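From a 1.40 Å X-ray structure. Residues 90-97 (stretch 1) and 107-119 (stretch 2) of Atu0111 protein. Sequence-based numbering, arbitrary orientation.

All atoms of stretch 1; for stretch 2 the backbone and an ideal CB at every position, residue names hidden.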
# COMPACT_ATOMS: atom_id res chain seq x y z
N GLY A 90 -0.19 7.80 7.39
CA GLY A 90 0.09 8.55 8.62
C GLY A 90 1.59 8.84 8.69
O GLY A 90 2.28 8.91 7.67
N VAL A 91 2.11 8.98 9.89
CA VAL A 91 3.54 9.26 10.05
C VAL A 91 4.34 7.97 10.17
O VAL A 91 3.78 6.90 10.42
CB VAL A 91 3.85 10.17 11.28
CG1 VAL A 91 3.15 11.51 11.11
CG2 VAL A 91 3.43 9.49 12.58
N ILE A 92 5.65 8.08 9.99
CA ILE A 92 6.53 6.92 10.13
C ILE A 92 7.90 7.34 10.64
O ILE A 92 8.38 8.44 10.33
CB ILE A 92 6.59 6.09 8.78
CG1 ILE A 92 7.13 4.67 9.02
CG2 ILE A 92 7.38 6.84 7.70
CD1 ILE A 92 7.02 3.75 7.78
N GLU A 93 8.52 6.46 11.43
CA GLU A 93 9.78 6.74 12.11
C GLU A 93 10.89 7.18 11.16
O GLU A 93 11.74 8.00 11.52
CB GLU A 93 10.21 5.48 12.85
CG GLU A 93 11.58 5.56 13.51
CD GLU A 93 11.65 6.62 14.60
OE1 GLU A 93 10.66 6.78 15.34
OE2 GLU A 93 12.70 7.28 14.72
N SER A 94 10.86 6.61 9.95
CA SER A 94 11.87 6.82 8.93
C SER A 94 11.70 8.10 8.12
O SER A 94 12.51 8.37 7.23
CB SER A 94 11.88 5.63 7.97
OG SER A 94 10.56 5.34 7.53
N ARG A 95 10.65 8.89 8.41
CA ARG A 95 10.42 10.11 7.64
C ARG A 95 9.91 11.24 8.54
O ARG A 95 8.77 11.68 8.44
CB ARG A 95 9.50 9.82 6.43
CG ARG A 95 9.46 10.98 5.46
CD ARG A 95 9.12 10.58 4.06
NE ARG A 95 7.86 9.89 4.05
CZ ARG A 95 7.28 9.41 2.95
NH1 ARG A 95 6.12 8.77 3.07
NH2 ARG A 95 7.87 9.55 1.75
N ARG A 96 10.81 11.71 9.40
CA ARG A 96 10.47 12.74 10.37
C ARG A 96 10.74 14.10 9.75
O ARG A 96 11.71 14.77 10.09
CB ARG A 96 11.25 12.54 11.66
CG ARG A 96 10.81 11.32 12.41
CD ARG A 96 11.75 11.02 13.57
NE ARG A 96 11.19 9.99 14.45
CZ ARG A 96 10.28 10.22 15.39
NH1 ARG A 96 9.80 11.45 15.59
NH2 ARG A 96 9.83 9.22 16.14
N ALA A 97 9.88 14.49 8.81
CA ALA A 97 10.09 15.72 8.05
C ALA A 97 8.79 16.23 7.47
O ALA A 97 7.93 15.44 7.10
CB ALA A 97 11.07 15.44 6.91
N UNK A 107 9.32 17.33 15.41
CA UNK A 107 9.75 16.26 14.49
C UNK A 107 10.27 15.05 15.26
O UNK A 107 10.30 13.96 14.69
CB UNK A 107 10.83 16.77 13.54
N UNK A 108 10.64 15.24 16.53
CA UNK A 108 11.17 14.14 17.35
C UNK A 108 10.13 13.55 18.31
O UNK A 108 10.48 12.78 19.21
CB UNK A 108 12.38 14.63 18.15
N UNK A 109 8.86 13.87 18.10
CA UNK A 109 7.78 13.30 18.92
C UNK A 109 7.78 11.79 18.76
O UNK A 109 7.83 11.29 17.62
CB UNK A 109 6.42 13.88 18.53
N UNK A 110 7.74 11.04 19.88
CA UNK A 110 7.63 9.58 19.76
C UNK A 110 6.41 9.18 18.93
O UNK A 110 5.35 9.81 19.02
CB UNK A 110 7.55 8.94 21.15
N UNK A 111 6.58 8.16 18.09
CA UNK A 111 5.48 7.67 17.25
C UNK A 111 4.20 7.42 18.07
O UNK A 111 3.12 7.83 17.66
CB UNK A 111 5.90 6.38 16.54
N UNK A 112 4.32 6.81 19.25
CA UNK A 112 3.12 6.54 20.06
C UNK A 112 2.36 7.80 20.49
O UNK A 112 1.12 7.78 20.59
CB UNK A 112 3.52 5.75 21.31
N UNK A 113 3.08 8.89 20.77
CA UNK A 113 2.42 10.16 21.08
C UNK A 113 1.72 10.77 19.87
O UNK A 113 0.68 11.40 20.00
CB UNK A 113 3.44 11.16 21.63
N UNK A 114 2.27 10.58 18.67
CA UNK A 114 1.57 11.04 17.48
C UNK A 114 0.26 10.24 17.29
O UNK A 114 -0.78 10.80 16.97
CB UNK A 114 2.47 10.91 16.25
N UNK A 115 0.35 8.93 17.50
CA UNK A 115 -0.81 8.05 17.44
C UNK A 115 -1.92 8.52 18.40
O UNK A 115 -3.09 8.61 18.00
CB UNK A 115 -0.39 6.62 17.77
N UNK A 116 -1.55 8.89 19.63
CA UNK A 116 -2.53 9.42 20.59
C UNK A 116 -3.17 10.74 20.12
O UNK A 116 -4.38 10.92 20.26
CB UNK A 116 -1.86 9.63 21.95
N UNK A 117 -2.36 11.66 19.60
CA UNK A 117 -2.85 12.95 19.08
C UNK A 117 -3.89 12.72 17.99
O UNK A 117 -4.96 13.33 18.00
CB UNK A 117 -1.69 13.79 18.53
N UNK A 118 -3.59 11.79 17.09
CA UNK A 118 -4.50 11.47 16.02
C UNK A 118 -5.75 10.69 16.45
O UNK A 118 -6.85 10.98 15.97
CB UNK A 118 -3.74 10.67 14.96
N UNK A 119 -5.58 9.71 17.33
CA UNK A 119 -6.73 8.96 17.85
C UNK A 119 -7.77 9.92 18.44
O UNK A 119 -8.98 9.74 18.23
CB UNK A 119 -6.28 7.95 18.91

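At position 107 the CB points sideways, 4.1 Å from Arg96 O, while the backbone carbonyl turns to the Arg96 guanidinium. Many side chains would fit; an apolar one could lie along the backbone at Ala97. The residue is Leu107, whose CD2 comes within 4.1 Å of Ala97 CA. Its O accepts a hydrogen bond from Arg96 NH1 at 2.7 Å.

Position 108 directs its CB away from stretch 1, so contact sets little restriction, and a polar side chain is natural; it is Asp108. Position 109, with phi/psi of -61/131, has a sideways CB, and again the main chain does the work: a small polar or beta-branched residue would suit. Thr109 O receives Arg96 NH1 at 2.8 Å and, less linearly, Arg96 NH2 at 3.2 Å. The two carbonyls, Leu107 O and Thr109 O, lie at the edge of the guanidinium, near its plane, where N-H groups point.

At 110, phi is -55 and psi 140, the CB points away, and a helix follows. Proline fits this phi and needs no partner across the contact, though Ser, Thr or Asp are also common at an N-cap. Pro110 is present, and its O accepts from the backbone N of 114.

Position 111 opens the helix. Its CB points sideways, 4.9 Å from both Arg96 NH2 and Glu93 OE1, yet those charges already pair: Arg96 NH2 to Glu93 OE1 is 2.7 Å, and Arg96 NE to Glu93 OE2 is 3.1 Å. An aliphatic chain long enough to reach past the pair toward Val91 would suit; Leu, Ile or Met are candidates. Ile111 places CG1 3.6 Å from Glu93 OE1 and carries CD1 to 4.2 Å from Val91 CG2. A water accepts from Ile111 N at 3.0 Å and donates weakly to Glu93 OE1 at 3.4 Å.

Positions 112 and 113 are out of reach: Asp112 and Ala113.

At 114 the CB points toward stretch 1, 4.0 Å from Val91 CG2. A compact apolar residue is expected, such as Val, Ala or Ile; Val114 packs CG1 3.7 Å from Val91 CG2.

Positions 115 to 117 make no contact: Thr115, Asp116, Tyr117.

Position 118, one turn beyond 114, again points toward stretch 1, but its CB has nothing there within 5.5 Å. A long or aromatic side chain could span the gap. Tyr118 does, bringing CE2 to 4.3 Å from Val91 CG1, which lies at the ring edge. Position 119, out of reach, is Arg119.

Stretch 2 107-119: LDTPIDAVTDYYR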
# COMPACT_ATOMS: atom_id res chain seq x y z
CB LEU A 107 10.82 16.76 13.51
CG LEU A 107 10.39 17.92 12.57
CD1 LEU A 107 11.58 18.46 11.76
CD2 LEU A 107 9.25 17.50 11.62
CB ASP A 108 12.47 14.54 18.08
CG ASP A 108 12.30 15.74 18.98
OD1 ASP A 108 11.23 16.40 18.95
OD2 ASP A 108 13.27 16.04 19.73
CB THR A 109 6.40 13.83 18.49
OG1 THR A 109 6.40 15.26 18.60
CG2 THR A 109 5.26 13.24 19.35
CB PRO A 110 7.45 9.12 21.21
CG PRO A 110 8.17 10.20 22.00
CD PRO A 110 7.80 11.46 21.30
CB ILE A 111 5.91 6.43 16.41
CG1 ILE A 111 7.07 6.76 15.46
CG2 ILE A 111 4.72 5.87 15.61
CD1 ILE A 111 6.76 7.84 14.43
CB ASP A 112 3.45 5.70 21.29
CG ASP A 112 3.64 4.23 20.96
OD1 ASP A 112 3.40 3.80 19.80
OD2 ASP A 112 4.02 3.48 21.90
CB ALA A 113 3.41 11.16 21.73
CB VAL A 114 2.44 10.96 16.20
CG1 VAL A 114 1.70 11.59 15.05
CG2 VAL A 114 3.80 11.68 16.41
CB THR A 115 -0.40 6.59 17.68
OG1 THR A 115 0.52 6.18 16.65
CG2 THR A 115 -1.62 5.67 17.67
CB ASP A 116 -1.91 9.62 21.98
CG ASP A 116 -1.37 8.31 22.60
OD1 ASP A 116 -1.83 7.20 22.24
OD2 ASP A 116 -0.49 8.41 23.48
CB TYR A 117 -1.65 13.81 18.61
CG TYR A 117 -1.91 15.07 17.77
CD1 TYR A 117 -2.27 16.29 18.37
CD2 TYR A 117 -1.70 15.06 16.39
CE1 TYR A 117 -2.45 17.46 17.58
CE2 TYR A 117 -1.87 16.21 15.61
CZ TYR A 117 -2.25 17.42 16.20
OH TYR A 117 -2.42 18.56 15.41
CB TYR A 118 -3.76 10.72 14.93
CG TYR A 118 -2.84 11.59 14.10
CD1 TYR A 118 -3.17 12.92 13.80
CD2 TYR A 118 -1.69 11.06 13.54
CE1 TYR A 118 -2.33 13.70 13.02
CE2 TYR A 118 -0.86 11.82 12.75
CZ TYR A 118 -1.18 13.14 12.49
OH TYR A 118 -0.38 13.88 11.67
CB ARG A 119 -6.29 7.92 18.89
CG ARG A 119 -7.41 6.98 19.33
CD ARG A 119 -7.17 6.44 20.73
NE ARG A 119 -6.29 5.26 20.77
CZ ARG A 119 -6.71 4.00 20.67
NH1 ARG A 119 -8.00 3.73 20.49
NH2 ARG A 119 -5.84 3.01 20.75
O HOH W 1 9.17 6.76 18.42
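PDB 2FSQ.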